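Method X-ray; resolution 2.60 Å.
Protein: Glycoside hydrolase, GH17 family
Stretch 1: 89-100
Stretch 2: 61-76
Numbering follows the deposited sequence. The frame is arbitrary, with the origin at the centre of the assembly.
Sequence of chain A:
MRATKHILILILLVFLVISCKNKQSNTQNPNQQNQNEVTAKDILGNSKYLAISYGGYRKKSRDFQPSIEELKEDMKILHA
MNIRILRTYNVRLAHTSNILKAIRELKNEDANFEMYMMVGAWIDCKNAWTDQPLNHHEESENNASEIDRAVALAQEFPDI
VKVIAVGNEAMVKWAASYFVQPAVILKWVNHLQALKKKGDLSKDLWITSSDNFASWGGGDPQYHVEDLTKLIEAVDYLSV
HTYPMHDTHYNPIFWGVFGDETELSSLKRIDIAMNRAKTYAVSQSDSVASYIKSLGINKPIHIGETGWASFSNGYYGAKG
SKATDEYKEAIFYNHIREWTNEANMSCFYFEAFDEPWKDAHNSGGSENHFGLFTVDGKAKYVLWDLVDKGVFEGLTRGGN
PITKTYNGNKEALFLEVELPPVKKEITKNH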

# COMPACT_ATOMS: atom_id res chain seq x y z
N TYR A 89 -30.62 -1.36 -27.84
CA TYR A 89 -29.18 -1.57 -28.21
C TYR A 89 -28.88 -2.60 -29.30
O TYR A 89 -27.96 -2.41 -30.10
CB TYR A 89 -28.35 -1.86 -26.95
CG TYR A 89 -28.23 -0.63 -26.10
CD1 TYR A 89 -29.21 -0.30 -25.17
CD2 TYR A 89 -27.14 0.24 -26.25
CE1 TYR A 89 -29.13 0.87 -24.43
CE2 TYR A 89 -27.03 1.39 -25.48
CZ TYR A 89 -28.03 1.71 -24.58
OH TYR A 89 -27.94 2.84 -23.80
N ASN A 90 -29.65 -3.69 -29.33
CA ASN A 90 -29.55 -4.63 -30.41
C ASN A 90 -30.90 -5.18 -30.79
O ASN A 90 -31.88 -5.03 -30.07
CB ASN A 90 -28.61 -5.76 -30.06
CG ASN A 90 -29.12 -6.62 -28.94
OD1 ASN A 90 -28.89 -6.29 -27.78
ND2 ASN A 90 -29.80 -7.69 -29.24
N VAL A 91 -30.92 -5.76 -31.98
CA VAL A 91 -32.05 -6.49 -32.54
C VAL A 91 -31.72 -7.96 -32.85
O VAL A 91 -32.38 -8.62 -33.64
CB VAL A 91 -32.70 -5.78 -33.74
CG1 VAL A 91 -33.22 -4.42 -33.35
CG2 VAL A 91 -31.79 -5.60 -34.97
N ARG A 92 -30.69 -8.48 -32.18
CA ARG A 92 -30.29 -9.87 -32.28
C ARG A 92 -31.12 -10.73 -31.32
O ARG A 92 -31.62 -11.80 -31.68
CB ARG A 92 -28.80 -9.96 -31.91
CG ARG A 92 -28.04 -11.16 -32.41
CD ARG A 92 -26.66 -11.19 -31.78
NE ARG A 92 -26.66 -12.25 -30.79
CZ ARG A 92 -26.43 -12.14 -29.50
NH1 ARG A 92 -26.12 -11.00 -28.93
NH2 ARG A 92 -26.51 -13.23 -28.75
N LEU A 93 -31.17 -10.33 -30.07
CA LEU A 93 -31.97 -10.99 -29.10
C LEU A 93 -33.38 -10.46 -29.27
O LEU A 93 -33.59 -9.41 -29.87
CB LEU A 93 -31.42 -10.73 -27.69
CG LEU A 93 -29.95 -11.17 -27.44
CD1 LEU A 93 -29.50 -10.85 -26.02
CD2 LEU A 93 -29.70 -12.65 -27.74
N ALA A 94 -34.33 -11.18 -28.70
CA ALA A 94 -35.78 -10.91 -28.87
C ALA A 94 -36.27 -9.63 -28.18
O ALA A 94 -37.33 -9.10 -28.53
CB ALA A 94 -36.57 -12.09 -28.33
N HIS A 95 -35.51 -9.18 -27.18
CA HIS A 95 -35.85 -8.07 -26.31
C HIS A 95 -36.48 -6.84 -27.01
O HIS A 95 -37.53 -6.38 -26.62
CB HIS A 95 -34.58 -7.71 -25.53
CG HIS A 95 -34.70 -6.53 -24.63
ND1 HIS A 95 -34.08 -5.33 -24.90
CD2 HIS A 95 -35.31 -6.38 -23.43
CE1 HIS A 95 -34.33 -4.47 -23.92
NE2 HIS A 95 -35.08 -5.08 -23.03
N THR A 96 -35.85 -6.31 -28.05
CA THR A 96 -36.33 -5.10 -28.70
C THR A 96 -37.65 -5.34 -29.40
O THR A 96 -38.55 -4.52 -29.35
CB THR A 96 -35.29 -4.60 -29.70
OG1 THR A 96 -34.13 -4.18 -28.96
CG2 THR A 96 -35.82 -3.47 -30.60
N SER A 97 -37.72 -6.45 -30.11
CA SER A 97 -38.92 -6.91 -30.78
C SER A 97 -40.06 -7.07 -29.77
O SER A 97 -41.20 -6.69 -30.04
CB SER A 97 -38.60 -8.23 -31.50
OG SER A 97 -39.75 -8.89 -31.93
N ASN A 98 -39.77 -7.63 -28.62
CA ASN A 98 -40.79 -7.78 -27.60
C ASN A 98 -41.25 -6.44 -27.00
O ASN A 98 -42.42 -6.33 -26.61
CB ASN A 98 -40.35 -8.75 -26.51
CG ASN A 98 -40.23 -10.16 -27.04
OD1 ASN A 98 -40.96 -10.58 -27.93
ND2 ASN A 98 -39.34 -10.92 -26.47
N ILE A 99 -40.38 -5.44 -26.95
CA ILE A 99 -40.77 -4.13 -26.45
C ILE A 99 -41.77 -3.53 -27.42
O ILE A 99 -42.79 -2.97 -27.02
CB ILE A 99 -39.58 -3.21 -26.23
CG1 ILE A 99 -38.69 -3.82 -25.13
CG2 ILE A 99 -40.02 -1.82 -25.80
CD1 ILE A 99 -37.31 -3.20 -25.01
N LEU A 100 -41.50 -3.66 -28.71
CA LEU A 100 -42.42 -3.17 -29.73
C LEU A 100 -43.76 -3.87 -29.63
O LEU A 100 -44.80 -3.20 -29.69
CB LEU A 100 -41.80 -3.31 -31.12
CG LEU A 100 -40.60 -2.38 -31.39
CD1 LEU A 100 -39.79 -2.82 -32.58
CD2 LEU A 100 -41.05 -0.93 -31.57
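Stretch 2 61-76: SRDFQPSIEELKEDMK

Residues 61-76 lie across residues 89-100 as a loop leading into a helix; the helix of stretch 1 meets the loop at His 95 and the helix of stretch 2 from Asn 98 on. Stretch 2 runs without regular structure to Ser 67 and is helical from Ile 68 to Lys 76; the helix of stretch 1 includes His 95 to Leu 100. The two helix axes approach to 9.4 Å with a signed crossing angle of -66°, their N-to-C directions 66° apart. The chains advance in the same order: Leu 93 lies nearest Arg 62 (CA to CA 8.5 Å), His 95 nearest Gln 65 (CA to CA 6.6 Å), Asn 98 nearest Ile 68 (CA to CA 6.0 Å) and Ile 99 nearest Leu 71 (CA to CA 6.3 Å).

Leu 71 is the hub of the helical contact. Its CA-to-CB bond points toward stretch 1, and the m,t rotamer carries CD1 to 3.5 Å from Asn 98 CB and 4.0 Å from Ile 99 CG1. Ile 99, also m,t, starts sideways yet reaches two successive turns of the partner helix, its CG2 lying 4.2 Å from Met 75 SD. Met 75 folds its chain with chi1 and chi2 both m, leaving chi3 between wells at 95°. Ile 68 likewise starts sideways, but its end comes nearer, CD1 lying 4.1 Å from Asn 98 OD1, with chi2 off-well at 140°; its CG1 is 4.0 Å from Asn 98 O. Asn 98, chi1 m, has its CA-to-CB bond toward stretch 2 and packs through its CB against Leu 71.

At the start of this helix, the CA-to-CB bond of Ser 67 points away from stretch 1. Its p rotamer sets OG to accept from Glu 70 N at 3.1 Å, while Ser 67 N donates to Glu 70 OE1 at 2.9 Å; this reciprocal pair closes the first turn.

Gln 65 bends back twice, chi1 and chi2 both m, placing OE1 3.4 Å from His 95 CB and NE2 3.7 Å from Leu 93 CB. OE1 also comes within 3.3 Å of His 95 N, but the angle is too poor for a hydrogen bond. His 95, chi1 t, presents its ring edge to Pro 66, CD2 to CG 4.0 Å.

Arg 62 has its CA-to-CB bond toward stretch 1 and adopts m,t,m for chi1 to chi3. Leu 93 CD1 covers one face of its guanidinium, 3.6 Å from Arg 62 NH1, and NH1 and NH2 are hydrogen-bonded elsewhere in the structure. Arg 92 NH1 lies 4.4 Å from Arg 62 NH2, two like charges near each other. No hydrogen bond crosses between the stretches; they bury 555 Å² between them, both sides summed.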

# COMPACT_ATOMS: atom_id res chain seq x y z
N SER A 61 -28.49 -12.68 -16.35
CA SER A 61 -28.17 -13.06 -17.71
C SER A 61 -29.31 -12.66 -18.65
O SER A 61 -30.50 -12.71 -18.28
CB SER A 61 -27.94 -14.58 -17.81
OG SER A 61 -27.66 -14.95 -19.16
N ARG A 62 -28.92 -12.23 -19.84
CA ARG A 62 -29.87 -11.89 -20.87
C ARG A 62 -30.52 -13.12 -21.51
O ARG A 62 -31.47 -12.99 -22.27
CB ARG A 62 -29.21 -10.99 -21.92
CG ARG A 62 -28.79 -9.62 -21.39
CD ARG A 62 -28.21 -8.77 -22.52
NE ARG A 62 -27.05 -9.45 -23.13
CZ ARG A 62 -26.56 -9.21 -24.34
NH1 ARG A 62 -27.08 -8.28 -25.15
NH2 ARG A 62 -25.51 -9.90 -24.74
N ASP A 63 -29.99 -14.30 -21.20
CA ASP A 63 -30.67 -15.57 -21.51
C ASP A 63 -32.08 -15.62 -20.92
O ASP A 63 -32.95 -16.22 -21.50
CB ASP A 63 -29.83 -16.75 -21.01
CG ASP A 63 -28.48 -16.91 -21.75
OD1 ASP A 63 -28.23 -16.24 -22.78
OD2 ASP A 63 -27.65 -17.71 -21.30
N PHE A 64 -32.28 -14.98 -19.77
CA PHE A 64 -33.59 -14.82 -19.16
C PHE A 64 -34.27 -13.56 -19.74
O PHE A 64 -34.23 -12.46 -19.15
CB PHE A 64 -33.47 -14.75 -17.62
CG PHE A 64 -32.84 -15.99 -16.98
CD1 PHE A 64 -33.56 -17.19 -16.87
CD2 PHE A 64 -31.53 -15.94 -16.46
CE1 PHE A 64 -32.98 -18.30 -16.28
CE2 PHE A 64 -30.95 -17.05 -15.87
CZ PHE A 64 -31.68 -18.23 -15.77
N GLN A 65 -34.89 -13.74 -20.89
CA GLN A 65 -35.64 -12.66 -21.57
C GLN A 65 -36.88 -12.27 -20.77
O GLN A 65 -37.61 -13.14 -20.33
CB GLN A 65 -36.10 -13.10 -22.96
CG GLN A 65 -34.97 -13.18 -23.99
CD GLN A 65 -34.40 -11.81 -24.33
OE1 GLN A 65 -35.11 -10.80 -24.32
NE2 GLN A 65 -33.10 -11.76 -24.61
N PRO A 66 -37.10 -10.97 -20.57
CA PRO A 66 -38.35 -10.63 -19.93
C PRO A 66 -39.53 -10.93 -20.87
O PRO A 66 -39.41 -10.88 -22.08
CB PRO A 66 -38.19 -9.13 -19.69
CG PRO A 66 -37.35 -8.66 -20.82
CD PRO A 66 -36.40 -9.79 -21.10
N SER A 67 -40.67 -11.26 -20.27
CA SER A 67 -41.90 -11.51 -21.02
C SER A 67 -42.54 -10.19 -21.48
O SER A 67 -42.26 -9.12 -20.92
CB SER A 67 -42.89 -12.30 -20.15
OG SER A 67 -43.43 -11.48 -19.12
N ILE A 68 -43.44 -10.29 -22.44
CA ILE A 68 -44.25 -9.16 -22.88
C ILE A 68 -45.04 -8.55 -21.70
O ILE A 68 -45.10 -7.33 -21.60
CB ILE A 68 -45.16 -9.55 -24.09
CG1 ILE A 68 -44.29 -9.69 -25.35
CG2 ILE A 68 -46.23 -8.51 -24.37
CD1 ILE A 68 -44.67 -10.86 -26.23
N GLU A 69 -45.58 -9.39 -20.82
CA GLU A 69 -46.31 -8.96 -19.61
C GLU A 69 -45.36 -8.09 -18.74
O GLU A 69 -45.71 -6.96 -18.32
CB GLU A 69 -46.96 -10.26 -18.84
CG GLU A 69 -48.18 -10.89 -19.58
CD GLU A 69 -47.85 -12.05 -20.55
OE1 GLU A 69 -46.89 -11.92 -21.35
OE2 GLU A 69 -48.61 -13.07 -20.56
N GLU A 70 -44.12 -8.56 -18.53
CA GLU A 70 -43.11 -7.81 -17.75
C GLU A 70 -42.72 -6.47 -18.40
O GLU A 70 -42.67 -5.43 -17.73
CB GLU A 70 -41.88 -8.67 -17.49
CG GLU A 70 -42.13 -9.80 -16.50
CD GLU A 70 -40.97 -10.81 -16.38
OE1 GLU A 70 -40.25 -11.08 -17.37
OE2 GLU A 70 -40.78 -11.36 -15.28
N LEU A 71 -42.51 -6.48 -19.70
CA LEU A 71 -42.21 -5.25 -20.42
C LEU A 71 -43.33 -4.21 -20.35
O LEU A 71 -43.05 -3.02 -20.28
CB LEU A 71 -41.84 -5.54 -21.86
CG LEU A 71 -40.60 -6.44 -22.06
CD1 LEU A 71 -40.54 -6.92 -23.50
CD2 LEU A 71 -39.32 -5.73 -21.65
N LYS A 72 -44.58 -4.66 -20.35
CA LYS A 72 -45.71 -3.75 -20.24
C LYS A 72 -45.75 -3.05 -18.89
O LYS A 72 -46.03 -1.86 -18.82
CB LYS A 72 -47.04 -4.48 -20.47
CG LYS A 72 -47.29 -4.84 -21.92
CD LYS A 72 -48.40 -5.85 -22.09
CE LYS A 72 -49.77 -5.22 -21.96
NZ LYS A 72 -50.79 -6.19 -22.44
N GLU A 73 -45.45 -3.79 -17.83
CA GLU A 73 -45.25 -3.20 -16.51
C GLU A 73 -44.29 -1.99 -16.59
O GLU A 73 -44.63 -0.89 -16.14
CB GLU A 73 -44.72 -4.24 -15.52
CG GLU A 73 -45.73 -5.29 -15.07
CD GLU A 73 -45.15 -6.39 -14.18
OE1 GLU A 73 -43.94 -6.71 -14.27
OE2 GLU A 73 -45.90 -6.94 -13.34
N ASP A 74 -43.14 -2.17 -17.24
CA ASP A 74 -42.13 -1.10 -17.38
C ASP A 74 -42.64 0.07 -18.18
O ASP A 74 -42.45 1.23 -17.81
CB ASP A 74 -40.84 -1.62 -18.02
CG ASP A 74 -40.11 -2.61 -17.16
OD1 ASP A 74 -40.54 -2.83 -16.00
OD2 ASP A 74 -39.12 -3.22 -17.60
N MET A 75 -43.28 -0.24 -19.29
CA MET A 75 -43.81 0.79 -20.15
C MET A 75 -44.81 1.65 -19.41
O MET A 75 -44.80 2.88 -19.56
CB MET A 75 -44.47 0.19 -21.40
CG MET A 75 -43.56 -0.52 -22.39
SD MET A 75 -42.14 0.39 -22.99
CE MET A 75 -40.85 -0.18 -21.85
N LYS A 76 -45.68 1.02 -18.61
CA LYS A 76 -46.68 1.78 -17.85
C LYS A 76 -46.00 2.72 -16.86
O LYS A 76 -46.36 3.90 -16.79
CB LYS A 76 -47.69 0.88 -17.14
CG LYS A 76 -48.59 0.07 -18.06
CD LYS A 76 -49.89 -0.38 -17.39
CE LYS A 76 -50.50 -1.64 -18.00
NZ LYS A 76 -50.57 -2.81 -17.08